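Local coordinates for putative deoxyribonuclease yjjV (PDB 1ZZM), which is a TatD-type metal-dependent hydrolase that binds two divalent metal cations per subunit and probably acts on ester bonds, perhaps those of DNA, at residues 14-19 and 218-223; 36-41 and 57-62; 125-130 and 150-155; 198-203 and 249-254. All coordinates share one frame; numbering follows the deposited sequence.

From the N terminus, the loop after strand 5-7 supplies the first half of contact 1, whose partner, 218-223, comes some 200 residues later. Within that long loop, contact 2 closes a short beta-alpha-beta unit by pairing strands 33-39 and 59-63. Contact 3, also within that loop, follows in series and joins the start of strand 130-135 to that of strand 154-156. Contact 4 opens at 198-203, before contact 1 has closed, and ends on helix 241-256, so contacts 1 and 4 cross. Together they tie loops, strands and the last helix of a TIM barrel. Contacts 1 and 2 touch through Pro-223 and Ile-36, contacts 3 and 4 through Val-155 and Leu-203.

Contact 1: residues 14-19 and 218-223; sequences FPPFSG and GQPNRP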
loop_
_atom_site.group_PDB
_atom_site.type_symbol
_atom_site.label_atom_id
_atom_site.label_comp_id
_atom_site.label_asym_id
_atom_site.label_seq_id
_atom_site.Cartn_x
_atom_site.Cartn_y
_atom_site.Cartn_z
ATOM N N PHE A 14 12.913 -6.373 0.032
ATOM C CA PHE A 14 14.029 -5.704 -0.645
ATOM C C PHE A 14 15.035 -5.167 0.377
ATOM O O PHE A 14 14.750 -5.096 1.577
ATOM C CB PHE A 14 13.529 -4.498 -1.438
ATOM C CG PHE A 14 12.835 -4.843 -2.725
ATOM C CD1 PHE A 14 11.513 -5.314 -2.730
ATOM C CD2 PHE A 14 13.507 -4.709 -3.940
ATOM C CE1 PHE A 14 10.871 -5.655 -3.949
ATOM C CE2 PHE A 14 12.880 -5.040 -5.148
ATOM C CZ PHE A 14 11.561 -5.516 -5.160
ATOM N N PRO A 15 16.218 -4.720 -0.103
ATOM C CA PRO A 15 17.259 -4.154 0.770
ATOM C C PRO A 15 16.698 -2.830 1.303
ATOM O O PRO A 15 15.977 -2.131 0.589
ATOM C CB PRO A 15 18.435 -3.885 -0.196
ATOM C CG PRO A 15 18.191 -4.829 -1.357
ATOM C CD PRO A 15 16.671 -4.783 -1.509
ATOM N N PRO A 16 17.101 -2.398 2.504
ATOM C CA PRO A 16 18.044 -2.976 3.466
ATOM C C PRO A 16 17.473 -4.033 4.411
ATOM O O PRO A 16 18.194 -4.526 5.287
ATOM C CB PRO A 16 18.519 -1.742 4.229
ATOM C CG PRO A 16 17.246 -0.977 4.394
ATOM C CD PRO A 16 16.584 -1.106 2.991
ATOM N N PHE A 17 16.208 -4.424 4.229
ATOM C CA PHE A 17 15.589 -5.386 5.155
ATOM C C PHE A 17 15.915 -6.849 4.894
ATOM O O PHE A 17 15.927 -7.681 5.825
ATOM C CB PHE A 17 14.058 -5.183 5.151
ATOM C CG PHE A 17 13.660 -3.742 5.073
ATOM C CD1 PHE A 17 13.931 -2.876 6.129
ATOM C CD2 PHE A 17 13.097 -3.227 3.907
ATOM C CE1 PHE A 17 13.661 -1.510 6.023
ATOM C CE2 PHE A 17 12.815 -1.867 3.787
ATOM C CZ PHE A 17 13.101 -0.999 4.841
ATOM N N SER A 18 16.163 -7.170 3.629
ATOM C CA SER A 18 16.449 -8.535 3.229
ATOM C C SER A 18 17.714 -8.978 3.938
ATOM O O SER A 18 18.737 -8.300 3.842
ATOM C CB SER A 18 16.646 -8.595 1.706
ATOM O OG SER A 18 16.867 -9.940 1.306
ATOM N N GLY A 19 17.641 -10.096 4.658
ATOM C CA GLY A 19 18.795 -10.597 5.390
ATOM C C GLY A 19 19.000 -9.933 6.735
ATOM O O GLY A 19 19.923 -10.287 7.473
ATOM N N GLY A 218 18.383 10.620 1.194
ATOM C CA GLY A 218 19.756 10.154 1.068
ATOM C C GLY A 218 20.035 8.776 1.657
ATOM O O GLY A 218 21.144 8.266 1.515
ATOM N N GLN A 219 19.045 8.187 2.335
ATOM C CA GLN A 219 19.180 6.854 2.931
ATOM C C GLN A 219 17.825 6.147 2.825
ATOM O O GLN A 219 16.784 6.787 2.715
ATOM C CB GLN A 219 19.622 6.945 4.401
ATOM C CG GLN A 219 18.615 7.554 5.366
ATOM C CD GLN A 219 19.219 7.880 6.734
ATOM O OE1 GLN A 219 19.794 7.013 7.406
ATOM N NE2 GLN A 219 19.088 9.137 7.152
ATOM N N PRO A 220 17.820 4.818 2.877
ATOM C CA PRO A 220 16.519 4.146 2.764
ATOM C C PRO A 220 15.474 4.468 3.814
ATOM O O PRO A 220 15.780 4.728 4.976
ATOM C CB PRO A 220 16.890 2.657 2.746
ATOM C CG PRO A 220 18.226 2.608 3.422
ATOM C CD PRO A 220 18.928 3.855 2.988
ATOM N N ASN A 221 14.213 4.467 3.383
ATOM C CA ASN A 221 13.107 4.696 4.296
ATOM C C ASN A 221 12.959 3.351 5.025
ATOM O O ASN A 221 13.368 2.315 4.519
ATOM C CB ASN A 221 11.821 5.013 3.502
ATOM C CG ASN A 221 10.741 5.626 4.371
ATOM O OD1 ASN A 221 10.991 5.981 5.508
ATOM N ND2 ASN A 221 9.532 5.783 3.820
ATOM N N ARG A 222 12.372 3.365 6.208
ATOM C CA ARG A 222 12.209 2.149 6.996
ATOM C C ARG A 222 10.808 2.179 7.608
ATOM O O ARG A 222 10.254 3.247 7.844
ATOM C CB ARG A 222 13.285 2.100 8.101
ATOM C CG ARG A 222 14.717 2.134 7.578
ATOM C CD ARG A 222 15.702 1.849 8.732
ATOM N NE ARG A 222 15.483 0.532 9.321
ATOM C CZ ARG A 222 16.080 -0.583 8.912
ATOM N NH1 ARG A 222 16.950 -0.536 7.926
ATOM N NH2 ARG A 222 15.782 -1.759 9.471
ATOM N N PRO A 223 10.216 1.004 7.873
ATOM C CA PRO A 223 8.859 0.978 8.440
ATOM C C PRO A 223 8.647 1.701 9.758
ATOM O O PRO A 223 7.542 2.183 10.010
ATOM C CB PRO A 223 8.526 -0.526 8.495
ATOM C CG PRO A 223 9.910 -1.159 8.660
ATOM C CD PRO A 223 10.761 -0.355 7.705
HETATM O O HOH W 1 18.285 -3.210 7.595
#
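Phe-17 and Arg-222 meet with a ring edge against a flat cation: CE1 of Phe-17 stands 3.8 Å above the guanidinium plane of Arg-222, over its centre. The two planes are 63° apart, and the side chains run past each other in opposite directions. Arg-222 gets there by a bend at chi3 (61°), which turns NE out of an extended course. The rim of the phenyl group meets two further groups of 218-223. CE1 of Phe-17 lies 3.5 Å from CD of Pro-223, tip to tip, and CZ of Phe-17 is 3.3 Å from O of Asn-221. That buried carbonyl has no hydrogen-bond partner in the model, and the weakly positive ring edge probably suits it.

Pro-16, which follows a cis peptide bond, offers a compact apolar ring. Its CD covers part of one face of the Phe-17 ring and also packs 3.8 Å from CB of Pro-220. A water joins the loops, donating to O of Pro-16 (2.7 Å) and accepting from NH1 of Arg-222 (3.0 Å). An alanine in place of Arg-222 would probably leave Phe-17 CE1 without its flat partner, the water without its donor and Glu-224 without the charge that NE pairs with.

Both segments are loops following TIM-barrel strands near the metal site, the side chain of Asn-221 about 6 Å from that of metal ligand Asp-207: 14-19 leads from strand 5-7 into helix 21-30, whose Ser-24 bonds weakly to Arg-222, and 218-223 lies between strand 202-204 and helix 226-236.

Contact 2: residues 36-41 and 57-62; sequences IIVPAT and QPLYAA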
loop_
_atom_site.group_PDB
_atom_site.type_symbol
_atom_site.label_atom_id
_atom_site.label_comp_id
_atom_site.label_asym_id
_atom_site.label_seq_id
_atom_site.Cartn_x
_atom_site.Cartn_y
_atom_site.Cartn_z
ATOM N N ILE A 36 3.177 -5.338 9.526
ATOM C CA ILE A 36 3.574 -4.715 8.274
ATOM C C ILE A 36 3.001 -5.546 7.122
ATOM O O ILE A 36 3.115 -6.771 7.140
ATOM C CB ILE A 36 5.119 -4.715 8.172
ATOM C CG1 ILE A 36 5.693 -3.910 9.343
ATOM C CG2 ILE A 36 5.566 -4.144 6.805
ATOM C CD1 ILE A 36 7.218 -3.898 9.414
ATOM N N ILE A 37 2.375 -4.891 6.150
ATOM C CA ILE A 37 1.840 -5.596 4.982
ATOM C C ILE A 37 2.865 -5.419 3.856
ATOM O O ILE A 37 3.264 -4.265 3.550
ATOM C CB ILE A 37 0.495 -4.994 4.533
ATOM C CG1 ILE A 37 -0.566 -5.201 5.626
ATOM C CG2 ILE A 37 0.016 -5.660 3.260
ATOM C CD1 ILE A 37 -0.277 -4.478 6.903
ATOM N N VAL A 38 3.277 -6.546 3.275
ATOM C CA VAL A 38 4.305 -6.612 2.224
ATOM C C VAL A 38 3.693 -6.949 0.870
ATOM O O VAL A 38 3.307 -8.085 0.619
ATOM C CB VAL A 38 5.352 -7.728 2.556
ATOM C CG1 VAL A 38 6.492 -7.710 1.544
ATOM C CG2 VAL A 38 5.876 -7.551 3.986
ATOM N N PRO A 39 3.568 -5.952 -0.015
ATOM C CA PRO A 39 2.986 -6.234 -1.329
ATOM C C PRO A 39 4.059 -6.667 -2.318
ATOM O O PRO A 39 5.145 -6.060 -2.370
ATOM C CB PRO A 39 2.328 -4.917 -1.703
ATOM C CG PRO A 39 3.171 -3.882 -1.039
ATOM C CD PRO A 39 3.775 -4.509 0.194
ATOM N N ALA A 40 3.791 -7.711 -3.099
ATOM C CA ALA A 40 4.819 -8.163 -4.058
ATOM C C ALA A 40 4.855 -7.235 -5.262
ATOM O O ALA A 40 3.947 -6.415 -5.450
ATOM C CB ALA A 40 4.540 -9.564 -4.507
ATOM N N THR A 41 5.905 -7.377 -6.079
ATOM C CA THR A 41 6.088 -6.563 -7.283
ATOM C C THR A 41 6.076 -7.363 -8.572
ATOM O O THR A 41 5.816 -6.823 -9.651
ATOM C CB THR A 41 7.431 -5.824 -7.232
ATOM O OG1 THR A 41 8.490 -6.790 -7.038
ATOM C CG2 THR A 41 7.431 -4.775 -6.056
ATOM N N GLN A 57 5.430 -13.594 12.431
ATOM C CA GLN A 57 4.092 -13.216 12.873
ATOM C C GLN A 57 3.641 -11.816 12.445
ATOM O O GLN A 57 2.505 -11.646 12.000
ATOM C CB GLN A 57 3.964 -13.331 14.406
ATOM C CG GLN A 57 3.841 -14.755 14.938
ATOM C CD GLN A 57 2.427 -15.348 14.809
ATOM O OE1 GLN A 57 2.132 -16.388 15.406
ATOM N NE2 GLN A 57 1.557 -14.695 14.030
ATOM N N PRO A 58 4.518 -10.805 12.542
ATOM C CA PRO A 58 4.096 -9.456 12.153
ATOM C C PRO A 58 3.866 -9.174 10.674
ATOM O O PRO A 58 3.286 -8.162 10.346
ATOM C CB PRO A 58 5.241 -8.570 12.668
ATOM C CG PRO A 58 5.852 -9.374 13.746
ATOM C CD PRO A 58 5.877 -10.746 13.105
ATOM N N LEU A 59 4.317 -10.056 9.790
ATOM C CA LEU A 59 4.212 -9.750 8.381
ATOM C C LEU A 59 3.056 -10.403 7.635
ATOM O O LEU A 59 2.783 -11.581 7.765
ATOM C CB LEU A 59 5.536 -10.112 7.684
ATOM C CG LEU A 59 6.804 -9.505 8.271
ATOM C CD1 LEU A 59 8.045 -10.106 7.540
ATOM C CD2 LEU A 59 6.755 -7.969 8.064
ATOM N N TYR A 60 2.386 -9.601 6.835
ATOM C CA TYR A 60 1.267 -10.097 6.065
ATOM C C TYR A 60 1.645 -9.799 4.641
ATOM O O TYR A 60 2.502 -8.914 4.382
ATOM C CB TYR A 60 0.006 -9.355 6.470
ATOM C CG TYR A 60 -0.551 -9.852 7.786
ATOM C CD1 TYR A 60 -1.644 -10.722 7.808
ATOM C CD2 TYR A 60 0.035 -9.492 9.006
ATOM C CE1 TYR A 60 -2.146 -11.236 9.003
ATOM C CE2 TYR A 60 -0.464 -9.999 10.218
ATOM C CZ TYR A 60 -1.556 -10.875 10.201
ATOM O OH TYR A 60 -2.062 -11.412 11.368
ATOM N N ALA A 61 0.994 -10.475 3.711
ATOM C CA ALA A 61 1.375 -10.287 2.312
ATOM C C ALA A 61 0.248 -9.964 1.341
ATOM O O ALA A 61 -0.926 -10.184 1.645
ATOM C CB ALA A 61 2.069 -11.568 1.844
ATOM N N ALA A 62 0.646 -9.435 0.173
ATOM C CA ALA A 62 -0.240 -9.192 -0.951
ATOM C C ALA A 62 0.599 -9.700 -2.148
ATOM O O ALA A 62 1.843 -9.569 -2.147
ATOM C CB ALA A 62 -0.562 -7.710 -1.103
#
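Ile-36 and Tyr-60 begin a run of parallel pairing in which backbone N-H and C=O groups of both strands are used in turn. Ile-36 N donates to O of Pro-58 (2.9 Å), and Ile-36 O accepts from N of Tyr-60 (2.9 Å). Tyr-60 O then takes the N-H of Val-38 at 2.7 Å, the shortest of the five bonds. Val-38 O receives Ala-62 N at 3.0 Å, and Ala-62 O receives Ala-40 N at 2.9 Å. Backbone groups of Ile-37 and Ala-61 turn the other way, Ile-37 to Asp-7 and Cys-10, Ala-61 to Lys-91 and Val-93, and Leu-59 O accepts from NZ of Lys-91. Pro-39 has its N on the side turned from 57-62, so its missing N-H costs this pairing nothing.

Leu-59 lies beside Ile-36 on the helix-facing side, its CD2 3.6 Å from CB of Ile-36, while Ala-61 is small enough for helix 46-55 to come close. On the barrel-interior side Ile-37 and Ala-62 touch Ile-131, and Pro-39 CB meets Ala-62 CB at 4.1 Å, close to metal ligand His-9. The chemistry implies that backbone bonds set the register of this beta-alpha-beta crossover, while apolar side chains fill in above and below.

Contact 3: residues 125-130 and 150-155; sequences RYDLPV and LPRTGV
Asp-127 and Arg-152 form a salt bridge at the exposed end of this contact, the arginine gripping side-on with two nitrogens. NE of Arg-152 donates to OD1 of Asp-127 at 2.7 Å, and NH2 of Arg-152 to OD2 of Asp-127, also at 2.7 Å. The planes of the two groups are 45° apart: OD1 is met from above the carboxylate plane, OD2 on its syn side. A bend at chi2 (-71°) turns CD of Arg-152 out of an extended course.

Further in, the backbones take over. Val-130 N donates to O of Thr-153 (3.0 Å), and Val-155 N to O of Val-130 (3.0 Å). Gly-154 fits between them because a CB there would clash with the carbonyl oxygen of Val-130. CG1 of Val-130 packs 3.7 Å from CD2 of Leu-150, the two side chains crossing at about a right angle.

Both partners of the salt bridge are placed by turns. Asp-127 has positive phi (57°) as the C-prime residue of a Schellman motif, with Leu-128 N bonded to Ala-123 O and Asp-127 N to Lys-124 O. Arg-152 sits in a type I beta turn closed by Thr-153 N and Leu-150 O at 3.1 Å, and Thr-153 OG1 is held by Gly-173 O.

The contact pairs the link from helix 109-125 into strand 130-135 with the turn leading into strand 154-156, neighbouring parallel strands of the TIM barrel; Leu-150 leans on helix 109-125, while Pro-129 and Val-155 touch Leu-255 and Phe-256 of helix 241-256.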
loop_
_atom_site.group_PDB
_atom_site.type_symbol
_atom_site.label_atom_id
_atom_site.label_comp_id
_atom_site.label_asym_id
_atom_site.label_seq_id
_atom_site.Cartn_x
_atom_site.Cartn_y
_atom_site.Cartn_z
ATOM N N ARG A 125 -12.602 -12.538 -8.106
ATOM C CA ARG A 125 -12.799 -13.985 -8.048
ATOM C C ARG A 125 -12.474 -14.555 -6.666
ATOM O O ARG A 125 -13.190 -15.411 -6.133
ATOM C CB ARG A 125 -11.906 -14.687 -9.090
ATOM C CG ARG A 125 -12.036 -16.211 -9.042
ATOM C CD ARG A 125 -11.175 -16.900 -10.085
ATOM N NE ARG A 125 -11.178 -18.353 -9.910
ATOM C CZ ARG A 125 -10.459 -19.193 -10.646
ATOM N NH1 ARG A 125 -9.666 -18.723 -11.602
ATOM N NH2 ARG A 125 -10.556 -20.503 -10.441
ATOM N N TYR A 126 -11.388 -14.080 -6.079
ATOM C CA TYR A 126 -10.968 -14.596 -4.790
ATOM C C TYR A 126 -11.429 -13.773 -3.592
ATOM O O TYR A 126 -11.015 -14.051 -2.469
ATOM C CB TYR A 126 -9.452 -14.771 -4.813
ATOM C CG TYR A 126 -9.059 -15.919 -5.735
ATOM C CD1 TYR A 126 -9.318 -17.236 -5.357
ATOM C CD2 TYR A 126 -8.526 -15.692 -7.016
ATOM C CE1 TYR A 126 -9.065 -18.308 -6.213
ATOM C CE2 TYR A 126 -8.270 -16.777 -7.899
ATOM C CZ TYR A 126 -8.543 -18.077 -7.476
ATOM O OH TYR A 126 -8.281 -19.169 -8.276
ATOM N N ASP A 127 -12.265 -12.764 -3.863
ATOM C CA ASP A 127 -12.857 -11.905 -2.826
ATOM C C ASP A 127 -11.785 -11.236 -1.971
ATOM O O ASP A 127 -11.761 -11.396 -0.753
ATOM C CB ASP A 127 -13.794 -12.792 -1.969
ATOM C CG ASP A 127 -14.761 -11.985 -1.070
ATOM O OD1 ASP A 127 -15.122 -10.838 -1.400
ATOM O OD2 ASP A 127 -15.168 -12.529 -0.021
ATOM N N LEU A 128 -10.894 -10.481 -2.611
ATOM C CA LEU A 128 -9.810 -9.804 -1.887
ATOM C C LEU A 128 -9.742 -8.344 -2.242
ATOM O O LEU A 128 -10.141 -7.963 -3.341
ATOM C CB LEU A 128 -8.451 -10.401 -2.270
ATOM C CG LEU A 128 -8.215 -11.835 -1.801
ATOM C CD1 LEU A 128 -7.026 -12.492 -2.542
ATOM C CD2 LEU A 128 -7.963 -11.755 -0.317
ATOM N N PRO A 129 -9.273 -7.497 -1.305
ATOM C CA PRO A 129 -9.146 -6.072 -1.598
ATOM C C PRO A 129 -7.842 -5.938 -2.401
ATOM O O PRO A 129 -7.067 -6.890 -2.467
ATOM C CB PRO A 129 -9.018 -5.432 -0.215
ATOM C CG PRO A 129 -8.275 -6.459 0.582
ATOM C CD PRO A 129 -8.922 -7.791 0.097
ATOM N N VAL A 130 -7.602 -4.768 -3.000
ATOM C CA VAL A 130 -6.389 -4.535 -3.773
ATOM C C VAL A 130 -5.566 -3.404 -3.176
ATOM O O VAL A 130 -6.100 -2.481 -2.535
ATOM C CB VAL A 130 -6.728 -4.177 -5.247
ATOM C CG1 VAL A 130 -7.402 -5.408 -5.944
ATOM C CG2 VAL A 130 -7.710 -2.978 -5.285
ATOM N N LEU A 150 -15.253 -3.639 -7.418
ATOM C CA LEU A 150 -14.757 -4.718 -6.571
ATOM C C LEU A 150 -15.448 -4.603 -5.221
ATOM O O LEU A 150 -15.348 -3.573 -4.563
ATOM C CB LEU A 150 -13.242 -4.591 -6.356
ATOM C CG LEU A 150 -12.341 -4.912 -7.545
ATOM C CD1 LEU A 150 -12.501 -3.835 -8.596
ATOM C CD2 LEU A 150 -10.881 -5.022 -7.073
ATOM N N PRO A 151 -16.145 -5.665 -4.778
ATOM C CA PRO A 151 -16.844 -5.649 -3.489
ATOM C C PRO A 151 -15.936 -5.283 -2.303
ATOM O O PRO A 151 -16.363 -4.596 -1.372
ATOM C CB PRO A 151 -17.348 -7.084 -3.357
ATOM C CG PRO A 151 -17.589 -7.480 -4.740
ATOM C CD PRO A 151 -16.383 -6.941 -5.478
ATOM N N ARG A 152 -14.685 -5.734 -2.334
ATOM C CA ARG A 152 -13.782 -5.455 -1.208
ATOM C C ARG A 152 -12.922 -4.230 -1.351
ATOM O O ARG A 152 -12.117 -3.940 -0.461
ATOM C CB ARG A 152 -12.863 -6.647 -0.985
ATOM C CG ARG A 152 -13.609 -7.929 -0.770
ATOM C CD ARG A 152 -14.304 -7.918 0.584
ATOM N NE ARG A 152 -14.877 -9.236 0.816
ATOM C CZ ARG A 152 -15.400 -9.649 1.966
ATOM N NH1 ARG A 152 -15.432 -8.843 3.028
ATOM N NH2 ARG A 152 -15.894 -10.880 2.042
ATOM N N THR A 153 -13.124 -3.511 -2.450
ATOM C CA THR A 153 -12.345 -2.346 -2.814
ATOM C C THR A 153 -10.855 -2.477 -2.485
ATOM O O THR A 153 -10.235 -3.436 -2.934
ATOM C CB THR A 153 -12.955 -1.006 -2.256
ATOM O OG1 THR A 153 -12.923 -0.994 -0.821
ATOM C CG2 THR A 153 -14.419 -0.874 -2.778
ATOM N N GLY A 154 -10.294 -1.509 -1.762
ATOM C CA GLY A 154 -8.869 -1.531 -1.486
ATOM C C GLY A 154 -8.352 -0.174 -1.032
ATOM O O GLY A 154 -9.108 0.645 -0.495
ATOM N N VAL A 155 -7.057 0.057 -1.233
ATOM C CA VAL A 155 -6.408 1.304 -0.831
ATOM C C VAL A 155 -5.581 1.848 -2.002
ATOM O O VAL A 155 -4.942 1.077 -2.727
ATOM C CB VAL A 155 -5.424 1.085 0.396
ATOM C CG1 VAL A 155 -4.450 -0.083 0.119
ATOM C CG2 VAL A 155 -4.624 2.367 0.671
HETATM O O HOH W 2 -13.198 -7.576 -4.299
HETATM O O HOH W 3 -10.890 -5.770 -4.135
#

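Contact 4: residues 198-203 and 249-254; sequences PLASLL and LNNTYT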
loop_
_atom_site.group_PDB
_atom_site.type_symbol
_atom_site.label_atom_id
_atom_site.label_comp_id
_atom_site.label_asym_id
_atom_site.label_seq_id
_atom_site.Cartn_x
_atom_site.Cartn_y
_atom_site.Cartn_z
ATOM N N PRO A 198 -12.307 12.032 5.436
ATOM C CA PRO A 198 -12.956 11.392 6.594
ATOM C C PRO A 198 -11.888 10.520 7.251
ATOM O O PRO A 198 -11.140 9.819 6.555
ATOM C CB PRO A 198 -14.010 10.499 5.973
ATOM C CG PRO A 198 -14.347 11.196 4.655
ATOM C CD PRO A 198 -13.008 11.737 4.177
ATOM N N LEU A 199 -11.827 10.534 8.571
ATOM C CA LEU A 199 -10.828 9.728 9.260
ATOM C C LEU A 199 -10.902 8.228 8.917
ATOM O O LEU A 199 -9.884 7.530 8.943
ATOM C CB LEU A 199 -10.984 9.892 10.771
ATOM C CG LEU A 199 -9.815 9.434 11.645
ATOM C CD1 LEU A 199 -8.497 10.041 11.106
ATOM C CD2 LEU A 199 -10.047 9.922 13.091
ATOM N N ALA A 200 -12.103 7.735 8.620
ATOM C CA ALA A 200 -12.280 6.321 8.318
ATOM C C ALA A 200 -11.697 5.961 6.982
ATOM O O ALA A 200 -11.605 4.783 6.654
ATOM C CB ALA A 200 -13.767 5.947 8.342
ATOM N N SER A 201 -11.279 6.955 6.191
ATOM C CA SER A 201 -10.738 6.586 4.886
ATOM C C SER A 201 -9.206 6.443 4.836
ATOM O O SER A 201 -8.661 6.025 3.818
ATOM C CB SER A 201 -11.144 7.620 3.843
ATOM O OG SER A 201 -10.336 8.764 3.941
ATOM N N LEU A 202 -8.536 6.763 5.932
ATOM C CA LEU A 202 -7.073 6.753 5.980
ATOM C C LEU A 202 -6.360 5.491 6.486
ATOM O O LEU A 202 -6.816 4.844 7.415
ATOM C CB LEU A 202 -6.597 7.920 6.849
ATOM C CG LEU A 202 -7.203 9.295 6.540
ATOM C CD1 LEU A 202 -6.552 10.349 7.450
ATOM C CD2 LEU A 202 -7.001 9.647 5.061
ATOM N N LEU A 203 -5.247 5.148 5.833
ATOM C CA LEU A 203 -4.415 4.038 6.287
ATOM C C LEU A 203 -3.014 4.633 6.426
ATOM O O LEU A 203 -2.667 5.607 5.730
ATOM C CB LEU A 203 -4.351 2.886 5.275
ATOM C CG LEU A 203 -5.650 2.116 5.074
ATOM C CD1 LEU A 203 -5.356 0.918 4.136
ATOM C CD2 LEU A 203 -6.174 1.622 6.376
ATOM N N LEU A 249 -5.906 1.970 12.901
ATOM C CA LEU A 249 -5.923 0.535 13.183
ATOM C C LEU A 249 -7.250 -0.064 12.762
ATOM O O LEU A 249 -7.269 -1.093 12.108
ATOM C CB LEU A 249 -5.658 0.218 14.675
ATOM C CG LEU A 249 -4.238 0.481 15.207
ATOM C CD1 LEU A 249 -4.208 0.267 16.707
ATOM C CD2 LEU A 249 -3.207 -0.447 14.522
ATOM N N ASN A 250 -8.359 0.582 13.107
ATOM C CA ASN A 250 -9.679 0.035 12.735
ATOM C C ASN A 250 -9.906 -0.038 11.214
ATOM O O ASN A 250 -10.483 -0.996 10.704
ATOM C CB ASN A 250 -10.805 0.878 13.346
ATOM C CG ASN A 250 -10.878 0.752 14.860
ATOM O OD1 ASN A 250 -10.221 -0.104 15.464
ATOM N ND2 ASN A 250 -11.688 1.604 15.480
ATOM N N ASN A 251 -9.455 0.995 10.522
ATOM C CA ASN A 251 -9.570 1.097 9.073
ATOM C C ASN A 251 -8.813 -0.050 8.405
ATOM O O ASN A 251 -9.318 -0.688 7.455
ATOM C CB ASN A 251 -8.984 2.440 8.609
ATOM C CG ASN A 251 -9.802 3.639 9.090
ATOM O OD1 ASN A 251 -10.905 3.486 9.637
ATOM N ND2 ASN A 251 -9.278 4.836 8.871
ATOM N N THR A 252 -7.596 -0.294 8.897
ATOM C CA THR A 252 -6.738 -1.358 8.390
ATOM C C THR A 252 -7.426 -2.720 8.603
ATOM O O THR A 252 -7.437 -3.578 7.730
ATOM C CB THR A 252 -5.374 -1.302 9.115
ATOM O OG1 THR A 252 -4.795 -0.004 8.920
ATOM C CG2 THR A 252 -4.410 -2.402 8.590
ATOM N N TYR A 253 -8.027 -2.891 9.770
ATOM C CA TYR A 253 -8.737 -4.126 10.113
ATOM C C TYR A 253 -9.952 -4.299 9.196
ATOM O O TYR A 253 -10.220 -5.397 8.684
ATOM C CB TYR A 253 -9.179 -4.019 11.590
ATOM C CG TYR A 253 -9.908 -5.225 12.116
ATOM C CD1 TYR A 253 -9.234 -6.184 12.867
ATOM C CD2 TYR A 253 -11.265 -5.419 11.851
ATOM C CE1 TYR A 253 -9.882 -7.315 13.349
ATOM C CE2 TYR A 253 -11.937 -6.562 12.326
ATOM C CZ TYR A 253 -11.228 -7.504 13.074
ATOM O OH TYR A 253 -11.834 -8.656 13.527
ATOM N N THR A 254 -10.694 -3.219 8.984
ATOM C CA THR A 254 -11.896 -3.289 8.159
ATOM C C THR A 254 -11.595 -3.619 6.699
ATOM O O THR A 254 -12.326 -4.369 6.053
ATOM C CB THR A 254 -12.689 -1.976 8.244
ATOM O OG1 THR A 254 -13.061 -1.742 9.611
ATOM C CG2 THR A 254 -13.943 -2.069 7.403
#
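Asn-251 of helix 241-256 reaches across to Leu-199 and Leu-202, in the 3-10 segment 199-201 and at the start of strand 202-204 of this TIM barrel. Two hydrogen bonds carry the contact, both from its ND2: one to O of Leu-199 (2.8 Å), the other to O of Leu-202 (2.9 Å, almost straight at 171°). Each acceptor is met on a lone pair and each lies close to the amide plane, so both N-H groups are used and the amide is held flat across the turn. With CG anti to the carbonyl carbon (chi1 -67°), the short chain of asparagine spans the gap from the helix. A leucine in place of Asn-251 would probably leave the carbonyls of Leu-199 and Leu-202 without these N-H groups and the turn less firmly tied to the helix.

Among contacts without a bond, OD1 of Asn-251 and O of Ala-200 lie 3.3 Å apart as two acceptors; that carbonyl is satisfied by NZ of Lys-175.

Van der Waals contacts of Leu-203 add the rest. Its CD2 comes within 3.7 Å of CB of Asn-251. The same methyl lies 3.3 Å from OG1 of Thr-252, a hydroxyl hydrogen-bonded within its own helix to O of Leu-248.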